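Local coordinates for protein 3'-5'-exonuclease (Saccharomyces cerevisiae, PDB 3E2V) that probably cuts double-stranded DNA as an endonuclease and trims it from the 3' end as a magnesium-dependent exonuclease of the TatD family, at residues G160-R168 with Q177-L185; S254-L262 with R282-I293. All coordinates share one frame; numbering follows the deposited sequence. Where two conformers were deposited one is given.

Interaction 1. Residues G160-R168 with Q177-L185; sequences GEIGLDYDR and QKVFFEEQL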
loop_
_atom_site.group_PDB
_atom_site.type_symbol
_atom_site.label_atom_id
_atom_site.label_comp_id
_atom_site.label_asym_id
_atom_site.label_seq_id
_atom_site.Cartn_x
_atom_site.Cartn_y
_atom_site.Cartn_z
ATOM N N GLY A 160 6.537 0.228 -5.303
ATOM C CA GLY A 160 6.252 0.766 -3.973
ATOM C C GLY A 160 6.340 -0.375 -2.979
ATOM O O GLY A 160 6.664 -1.483 -3.392
ATOM N N GLU A 161 6.091 -0.160 -1.682
ATOM C CA GLU A 161 5.766 1.130 -1.072
ATOM C C GLU A 161 7.005 2.004 -0.974
ATOM O O GLU A 161 7.965 1.586 -0.335
ATOM C CB GLU A 161 5.274 0.890 0.353
ATOM C CG GLU A 161 3.889 0.334 0.442
ATOM C CD GLU A 161 3.330 0.371 1.851
ATOM O OE1 GLU A 161 3.354 1.448 2.489
ATOM O OE2 GLU A 161 2.863 -0.687 2.310
ATOM N N ILE A 162 6.979 3.199 -1.570
ATOM C CA ILE A 162 8.084 4.150 -1.424
ATOM C C ILE A 162 7.542 5.510 -1.002
ATOM O O ILE A 162 6.396 5.849 -1.304
ATOM C CB ILE A 162 8.923 4.270 -2.723
ATOM C CG1 ILE A 162 8.074 4.753 -3.904
ATOM C CG2 ILE A 162 9.575 2.915 -3.063
ATOM C CD1 ILE A 162 8.884 5.029 -5.183
ATOM N N GLY A 163 8.349 6.277 -0.284
ATOM C CA GLY A 163 7.914 7.605 0.108
ATOM C C GLY A 163 8.622 8.098 1.336
ATOM O O GLY A 163 9.815 7.837 1.527
ATOM N N LEU A 164 7.872 8.805 2.177
ATOM C CA LEU A 164 8.436 9.465 3.353
ATOM C C LEU A 164 7.565 9.198 4.568
ATOM O O LEU A 164 6.332 9.196 4.452
ATOM C CB LEU A 164 8.541 10.976 3.111
ATOM C CG LEU A 164 9.380 11.459 1.929
ATOM C CD1 LEU A 164 9.351 12.985 1.826
ATOM C CD2 LEU A 164 10.820 11.006 2.088
ATOM N N ASP A 165 8.190 8.991 5.727
ATOM C CA ASP A 165 7.445 8.777 6.966
ATOM C C ASP A 165 8.158 9.457 8.109
ATOM O O ASP A 165 9.087 8.913 8.685
ATOM C CB ASP A 165 7.305 7.280 7.249
ATOM C CG ASP A 165 6.320 6.983 8.381
ATOM O OD1 ASP A 165 6.121 7.833 9.266
ATOM O OD2 ASP A 165 5.724 5.884 8.372
ATOM N N TYR A 166 7.698 10.653 8.424
ATOM C CA TYR A 166 8.340 11.484 9.442
ATOM C C TYR A 166 7.868 11.137 10.855
ATOM O O TYR A 166 8.340 11.744 11.812
ATOM C CB TYR A 166 8.160 12.962 9.099
ATOM C CG TYR A 166 8.977 13.424 7.878
ATOM C CD1 TYR A 166 9.744 12.523 7.132
ATOM C CD2 TYR A 166 8.985 14.761 7.481
ATOM C CE1 TYR A 166 10.485 12.946 6.017
ATOM C CE2 TYR A 166 9.734 15.198 6.361
ATOM C CZ TYR A 166 10.479 14.284 5.647
ATOM O OH TYR A 166 11.208 14.700 4.562
ATOM N N ASP A 167 6.959 10.166 10.977
ATOM C CA ASP A 167 6.622 9.589 12.290
ATOM C C ASP A 167 7.591 8.474 12.660
ATOM O O ASP A 167 7.452 7.861 13.726
ATOM C CB ASP A 167 5.215 8.992 12.287
ATOM C CG ASP A 167 4.113 10.038 12.314
ATOM O OD1 ASP A 167 4.380 11.237 12.123
ATOM O OD2 ASP A 167 2.946 9.638 12.540
ATOM N N ARG A 168 8.554 8.177 11.783
ATOM C CA ARG A 168 9.435 7.008 11.971
ATOM C C ARG A 168 10.917 7.338 11.831
ATOM O O ARG A 168 11.695 6.534 11.325
ATOM C CB ARG A 168 9.043 5.904 10.986
ATOM C CG ARG A 168 7.634 5.342 11.182
ATOM C CD ARG A 168 7.531 4.397 12.371
ATOM N NE ARG A 168 6.206 3.781 12.509
ATOM C CZ ARG A 168 5.130 4.385 13.015
ATOM N NH1 ARG A 168 5.187 5.647 13.422
ATOM N NH2 ARG A 168 3.978 3.723 13.101
ATOM N N GLN A 177 15.771 8.944 4.065
ATOM C CA GLN A 177 14.452 8.778 3.450
ATOM C C GLN A 177 14.360 9.551 2.144
ATOM O O GLN A 177 13.909 9.026 1.119
ATOM C CB GLN A 177 13.341 9.225 4.397
ATOM C CG GLN A 177 13.162 8.328 5.620
ATOM C CD GLN A 177 11.901 8.665 6.397
ATOM O OE1 GLN A 177 10.938 9.219 5.838
ATOM N NE2 GLN A 177 11.886 8.312 7.679
ATOM N N LYS A 178 14.752 10.819 2.174
ATOM C CA LYS A 178 14.599 11.665 0.986
ATOM C C LYS A 178 15.465 11.145 -0.155
ATOM O O LYS A 178 15.011 11.057 -1.305
ATOM C CB LYS A 178 14.954 13.120 1.318
ATOM C CG LYS A 178 13.886 13.808 2.158
ATOM C CD LYS A 178 14.408 15.131 2.743
ATOM C CE LYS A 178 14.466 16.237 1.725
ATOM N NZ LYS A 178 15.193 17.407 2.344
ATOM N N VAL A 179 16.720 10.812 0.144
ATOM C CA VAL A 179 17.619 10.363 -0.925
ATOM C C VAL A 179 17.124 9.076 -1.599
ATOM O O VAL A 179 17.099 8.985 -2.832
ATOM C CB VAL A 179 19.067 10.178 -0.434
ATOM C CG1 VAL A 179 19.929 9.614 -1.547
ATOM C CG2 VAL A 179 19.635 11.513 0.012
ATOM N N PHE A 180 16.731 8.087 -0.799
ATOM C CA PHE A 180 16.350 6.795 -1.371
ATOM C C PHE A 180 14.920 6.725 -1.894
ATOM O O PHE A 180 14.627 5.896 -2.738
ATOM C CB PHE A 180 16.780 5.650 -0.450
ATOM C CG PHE A 180 18.262 5.481 -0.435
ATOM C CD1 PHE A 180 18.902 4.942 -1.548
ATOM C CD2 PHE A 180 19.027 5.973 0.618
ATOM C CE1 PHE A 180 20.306 4.834 -1.584
ATOM C CE2 PHE A 180 20.428 5.886 0.587
ATOM C CZ PHE A 180 21.062 5.332 -0.507
ATOM N N PHE A 181 14.050 7.625 -1.436
ATOM C CA PHE A 181 12.771 7.823 -2.142
ATOM C C PHE A 181 13.077 8.309 -3.564
ATOM O O PHE A 181 12.576 7.753 -4.557
ATOM C CB PHE A 181 11.909 8.822 -1.364
ATOM C CG PHE A 181 10.587 9.181 -2.010
ATOM C CD1 PHE A 181 9.846 8.257 -2.765
ATOM C CD2 PHE A 181 10.044 10.431 -1.773
ATOM C CE1 PHE A 181 8.606 8.625 -3.313
ATOM C CE2 PHE A 181 8.818 10.807 -2.296
ATOM C CZ PHE A 181 8.087 9.915 -3.062
ATOM N N GLU A 182 13.909 9.345 -3.662
ATOM C CA GLU A 182 14.209 9.914 -4.963
ATOM C C GLU A 182 14.949 8.948 -5.889
ATOM O O GLU A 182 14.611 8.862 -7.067
ATOM C CB GLU A 182 14.982 11.226 -4.822
ATOM C CG GLU A 182 15.328 11.845 -6.176
ATOM C CD GLU A 182 15.780 13.282 -6.065
ATOM O OE1 GLU A 182 15.455 13.953 -5.064
ATOM O OE2 GLU A 182 16.466 13.735 -7.003
ATOM N N GLU A 183 15.921 8.197 -5.372
ATOM C CA GLU A 183 16.632 7.241 -6.228
ATOM C C GLU A 183 15.697 6.136 -6.745
ATOM O O GLU A 183 15.812 5.695 -7.894
ATOM C CB GLU A 183 17.863 6.628 -5.527
ATOM C CG GLU A 183 18.963 7.653 -5.237
ATOM C CD GLU A 183 19.452 8.385 -6.503
ATOM O OE1 GLU A 183 19.818 7.712 -7.505
ATOM O OE2 GLU A 183 19.469 9.641 -6.494
ATOM N N GLN A 184 14.762 5.700 -5.900
ATOM C CA GLN A 184 13.762 4.736 -6.364
ATOM C C GLN A 184 12.808 5.323 -7.390
ATOM O O GLN A 184 12.399 4.638 -8.326
ATOM C CB GLN A 184 13.012 4.126 -5.171
ATOM C CG GLN A 184 13.907 3.171 -4.361
ATOM C CD GLN A 184 13.156 2.556 -3.203
ATOM O OE1 GLN A 184 12.582 1.475 -3.341
ATOM N NE2 GLN A 184 13.101 3.269 -2.069
ATOM N N LEU A 185 12.453 6.599 -7.233
ATOM C CA LEU A 185 11.675 7.244 -8.276
ATOM C C LEU A 185 12.446 7.249 -9.592
ATOM O O LEU A 185 11.870 7.025 -10.646
ATOM C CB LEU A 185 11.260 8.659 -7.871
ATOM C CG LEU A 185 10.215 8.734 -6.756
ATOM C CD1 LEU A 185 10.078 10.175 -6.322
ATOM C CD2 LEU A 185 8.859 8.146 -7.201
HETATM O O HOH W 1 12.338 6.737 1.758
#
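This is a buried strand-to-helix contact of a TIM-barrel fold: strand 156-165 packs against helix 174-187, the helix that follows it in the chain. F181 carries the middle. The CA of G163 sits over one ring face, 3.6 Å from the F181 ring centroid, a CH-pi contact. At the backbone angles of G163 a CB would collide with the carbonyl O of I162. I162 meets the edge of the same ring through CG1. Its CG2 lies against the Q184 amide, whose OE1 accepts from V89 N. I162 CD1 meets L185 CD2 at 3.7 Å.

Farther along, the Q177 amide grips the backbone of D165 twice. D165 N gives a nearly straight bond (172°) to Q177 OE1, 2.8 Å long. Q177 NE2 donates to D165 O at 3.0 Å, from above the carbonyl plane. R168 N reaches that oxygen from the opposite face, closing the turn. Q177 is extended beyond CG (chi2 -170°), which carries its amide to the strand. A water lies 2.8 Å from both G163 O and Q177 O and bridges the two backbones.

Strand 199-204 pairs with the I162-L164 backbone and binds the D165 carboxylate through R204 and H202. Helix 207-219 packs on F181 and L185, while helix 132-149 touches F180 and Q184.

Interaction 2. Residues S254-L262 with R282-I293; sequences SFTGSAIDL and RTEENLAVVKQI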
loop_
_atom_site.group_PDB
_atom_site.type_symbol
_atom_site.label_atom_id
_atom_site.label_comp_id
_atom_site.label_asym_id
_atom_site.label_seq_id
_atom_site.Cartn_x
_atom_site.Cartn_y
_atom_site.Cartn_z
ATOM N N SER A 254 -3.145 4.786 2.173
ATOM C CA SER A 254 -3.400 4.955 3.609
ATOM C C SER A 254 -3.361 6.420 4.064
ATOM O O SER A 254 -2.645 6.777 5.003
ATOM C CB SER A 254 -2.401 4.104 4.415
ATOM O OG SER A 254 -2.832 4.005 5.769
ATOM N N PHE A 255 -4.123 7.267 3.373
ATOM C CA PHE A 255 -4.105 8.692 3.651
ATOM C C PHE A 255 -4.811 9.060 4.955
ATOM O O PHE A 255 -5.982 8.718 5.152
ATOM C CB PHE A 255 -4.757 9.462 2.508
ATOM C CG PHE A 255 -4.759 10.942 2.737
ATOM C CD1 PHE A 255 -3.573 11.665 2.603
ATOM C CD2 PHE A 255 -5.915 11.609 3.131
ATOM C CE1 PHE A 255 -3.545 13.042 2.821
ATOM C CE2 PHE A 255 -5.882 13.006 3.359
ATOM C CZ PHE A 255 -4.699 13.704 3.200
ATOM N N THR A 256 -4.109 9.799 5.821
ATOM C CA THR A 256 -4.697 10.237 7.100
ATOM C C THR A 256 -4.397 11.711 7.395
ATOM O O THR A 256 -4.518 12.160 8.547
ATOM C CB THR A 256 -4.175 9.397 8.285
ATOM O OG1 THR A 256 -2.764 9.576 8.387
ATOM C CG2 THR A 256 -4.499 7.906 8.105
ATOM N N GLY A 257 -4.021 12.459 6.361
ATOM C CA GLY A 257 -3.624 13.855 6.515
ATOM C C GLY A 257 -4.760 14.861 6.630
ATOM O O GLY A 257 -5.947 14.518 6.698
ATOM N N SER A 258 -4.373 16.126 6.675
ATOM C CA SER A 258 -5.318 17.202 6.838
ATOM C C SER A 258 -5.973 17.600 5.523
ATOM O O SER A 258 -5.549 17.168 4.449
ATOM C CB SER A 258 -4.582 18.404 7.420
ATOM O OG SER A 258 -3.718 18.972 6.446
ATOM N N ALA A 259 -7.004 18.438 5.602
ATOM C CA ALA A 259 -7.642 18.998 4.402
ATOM C C ALA A 259 -6.642 19.785 3.546
ATOM O O ALA A 259 -6.681 19.716 2.322
ATOM C CB ALA A 259 -8.828 19.883 4.784
ATOM N N ILE A 260 -5.739 20.521 4.194
ATOM C CA ILE A 260 -4.709 21.273 3.475
ATOM C C ILE A 260 -3.755 20.315 2.749
ATOM O O ILE A 260 -3.418 20.528 1.582
ATOM C CB ILE A 260 -3.923 22.212 4.435
ATOM C CG1 ILE A 260 -4.857 23.301 4.995
ATOM C CG2 ILE A 260 -2.746 22.871 3.715
ATOM C CD1 ILE A 260 -4.298 24.058 6.212
ATOM N N ASP A 261 -3.360 19.246 3.432
ATOM C CA ASP A 261 -2.495 18.237 2.809
ATOM C C ASP A 261 -3.182 17.615 1.605
ATOM O O ASP A 261 -2.550 17.419 0.551
ATOM C CB ASP A 261 -2.192 17.082 3.769
ATOM C CG ASP A 261 -1.374 17.484 4.959
ATOM O OD1 ASP A 261 -0.623 18.486 4.882
ATOM O OD2 ASP A 261 -1.487 16.748 5.979
ATOM N N LEU A 262 -4.467 17.287 1.756
ATOM C CA LEU A 262 -5.212 16.680 0.650
ATOM C C LEU A 262 -5.189 17.574 -0.586
ATOM O O LEU A 262 -4.969 17.102 -1.690
ATOM C CB LEU A 262 -6.657 16.362 1.041
ATOM C CG LEU A 262 -7.528 15.863 -0.114
ATOM C CD1 LEU A 262 -7.017 14.511 -0.653
ATOM C CD2 LEU A 262 -9.007 15.771 0.295
ATOM N N ARG A 282 -10.960 7.495 11.254
ATOM C CA ARG A 282 -11.023 7.335 12.711
ATOM C C ARG A 282 -11.695 8.475 13.442
ATOM O O ARG A 282 -12.422 8.243 14.413
ATOM C CB ARG A 282 -9.629 7.082 13.284
ATOM C CG ARG A 282 -9.169 5.641 13.061
ATOM C CD ARG A 282 -7.798 5.395 13.619
ATOM N NE ARG A 282 -6.817 6.174 12.875
ATOM C CZ ARG A 282 -5.510 5.954 12.896
ATOM N NH1 ARG A 282 -5.010 4.964 13.628
ATOM N NH2 ARG A 282 -4.711 6.736 12.178
ATOM N N THR A 283 -11.446 9.703 13.002
ATOM C CA THR A 283 -12.025 10.874 13.676
ATOM C C THR A 283 -13.007 11.622 12.785
ATOM O O THR A 283 -13.031 11.434 11.562
ATOM C CB THR A 283 -10.936 11.877 14.068
ATOM O OG1 THR A 283 -10.425 12.493 12.876
ATOM C CG2 THR A 283 -9.803 11.199 14.825
ATOM N N GLU A 284 -13.805 12.513 13.374
ATOM C CA GLU A 284 -14.711 13.332 12.558
ATOM C C GLU A 284 -13.944 14.198 11.542
ATOM O O GLU A 284 -14.395 14.372 10.405
ATOM C CB GLU A 284 -15.648 14.177 13.431
ATOM C CG GLU A 284 -16.904 13.429 13.841
ATOM C CD GLU A 284 -17.926 14.334 14.514
ATOM O OE1 GLU A 284 -17.798 15.576 14.409
ATOM O OE2 GLU A 284 -18.862 13.793 15.146
ATOM N N GLU A 285 -12.770 14.697 11.937
ATOM C CA GLU A 285 -11.898 15.427 11.007
ATOM C C GLU A 285 -11.508 14.555 9.817
ATOM O O GLU A 285 -11.598 15.004 8.671
ATOM C CB GLU A 285 -10.649 15.978 11.704
ATOM C CG GLU A 285 -9.713 16.769 10.775
ATOM C CD GLU A 285 -8.334 17.033 11.373
ATOM O OE1 GLU A 285 -8.083 16.669 12.557
ATOM O OE2 GLU A 285 -7.491 17.605 10.639
ATOM N N ASN A 286 -11.061 13.325 10.085
ATOM C CA ASN A 286 -10.768 12.366 9.001
ATOM C C ASN A 286 -11.959 12.223 8.042
ATOM O O ASN A 286 -11.789 12.202 6.816
ATOM C CB ASN A 286 -10.482 10.959 9.551
ATOM C CG ASN A 286 -9.159 10.825 10.304
ATOM O OD1 ASN A 286 -9.063 10.007 11.225
ATOM N ND2 ASN A 286 -8.124 11.559 9.891
ATOM N N LEU A 287 -13.166 12.065 8.583
ATOM C CA LEU A 287 -14.331 11.889 7.731
ATOM C C LEU A 287 -14.577 13.121 6.858
ATOM O O LEU A 287 -14.917 12.986 5.685
ATOM C CB LEU A 287 -15.585 11.551 8.560
ATOM C CG LEU A 287 -15.526 10.328 9.483
ATOM C CD1 LEU A 287 -16.891 10.174 10.157
ATOM C CD2 LEU A 287 -15.142 9.058 8.723
ATOM N N ALA A 288 -14.379 14.307 7.435
ATOM C CA ALA A 288 -14.555 15.573 6.707
ATOM C C ALA A 288 -13.564 15.684 5.562
ATOM O O ALA A 288 -13.881 16.220 4.496
ATOM C CB ALA A 288 -14.399 16.754 7.653
ATOM N N VAL A 289 -12.357 15.189 5.797
ATOM C CA VAL A 289 -11.326 15.214 4.768
ATOM C C VAL A 289 -11.695 14.226 3.665
ATOM O O VAL A 289 -11.654 14.574 2.485
ATOM C CB VAL A 289 -9.927 14.912 5.352
ATOM C CG1 VAL A 289 -8.891 14.857 4.239
ATOM C CG2 VAL A 289 -9.519 15.979 6.364
ATOM N N VAL A 290 -12.075 13.001 4.033
ATOM C CA VAL A 290 -12.497 11.995 3.047
ATOM C C VAL A 290 -13.646 12.494 2.158
ATOM O O VAL A 290 -13.665 12.219 0.949
ATOM C CB VAL A 290 -12.817 10.646 3.748
ATOM C CG1 VAL A 290 -13.600 9.701 2.856
ATOM C CG2 VAL A 290 -11.521 10.004 4.186
ATOM N N LYS A 291 -14.570 13.262 2.734
ATOM C CA LYS A 291 -15.709 13.781 1.967
ATOM C C LYS A 291 -15.232 14.658 0.806
ATOM O O LYS A 291 -15.915 14.737 -0.217
ATOM C CB LYS A 291 -16.673 14.557 2.871
ATOM C CG LYS A 291 -18.015 14.856 2.217
ATOM C CD LYS A 291 -19.015 15.393 3.224
ATOM C CE LYS A 291 -20.331 15.737 2.557
ATOM N NZ LYS A 291 -21.271 16.393 3.520
ATOM N N GLN A 292 -14.059 15.281 0.968
ATOM C CA GLN A 292 -13.498 16.188 -0.044
ATOM C C GLN A 292 -12.682 15.498 -1.135
ATOM O O GLN A 292 -12.285 16.139 -2.115
ATOM C CB GLN A 292 -12.642 17.273 0.612
ATOM C CG GLN A 292 -13.428 18.178 1.571
ATOM C CD GLN A 292 -12.531 19.042 2.424
ATOM O OE1 GLN A 292 -11.490 18.594 2.906
ATOM N NE2 GLN A 292 -12.943 20.290 2.640
ATOM N N ILE A 293 -12.415 14.205 -0.976
ATOM C CA ILE A 293 -11.701 13.476 -2.031
ATOM C C ILE A 293 -12.637 13.251 -3.229
ATOM O O ILE A 293 -13.702 12.652 -3.071
ATOM C CB ILE A 293 -11.213 12.091 -1.553
ATOM C CG1 ILE A 293 -10.326 12.204 -0.305
ATOM C CG2 ILE A 293 -10.441 11.393 -2.691
ATOM C CD1 ILE A 293 -10.108 10.863 0.426
HETATM O O HOH W 2 -7.855 12.646 7.223
HETATM O O HOH W 3 -8.192 19.080 8.279
HETATM O O HOH W 4 -9.247 19.273 1.273
#
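V289 is the main bump where helix 284-291 of the TIM barrel packs on the start of helix 259-268 and the loop before it. It fills a hollow made by F255, G257, A259 and L262. Its two methyls divide the work. V289 CG1 points at the edge of the F255 ring, 3.6 Å from F255 CE2, in the ring plane. V289 CG2 lies 3.6 Å from A259 N, against the first turn of the other helix. CG1 stands anti to the backbone N of V289 (chi1 176°), which aims it at the ring. G257 N covers one face of that ring.

The second bump comes from the other side. L262 pushes CD2 between V289 O, the CB of Q292 and I293 CG1, the last at 3.9 Å. L262 and I293 cross at about a right angle, and both also rest on I274 of strand 272-276.

Capping boxes start both helices, S258 with D261 and T283 with N286. N286 OD1 accepts from T283 N, and its ND2 turns toward the other segment, where a water joins it to G257 O. Without the amide of N286, as with an alanine here, T283 N would probably lose its side-chain acceptor and the water link to G257 O would be broken.

No direct hydrogen bond crosses the contact; water also joins A259 N to E285. At the far end, Q292 OE1 lies 3.5 Å from A259 CB. Q292 OE1 also takes a 2.9 Å bond from a water that donates to A259 O.

Interactions 1 and 2 are separate parts of one TIM barrel. Their centres are 22 Å apart and their nearest atoms about 7 Å apart, so they do not meet. Interaction 1 comes first in the chain. Both contain chain near the metal site, where H253 and D303 hold a magnesium ion. Residues 160-168 include E161, a magnesium ligand of this protein, although no ion sits on it here. The side chain of D165 is about 9 Å from the bound magnesium. Residues 254-262 follow H253 directly, and the T256 side chain is also about 9 Å from the ion. Each contact thus ties a metal-site segment to a helix on the outside of the barrel.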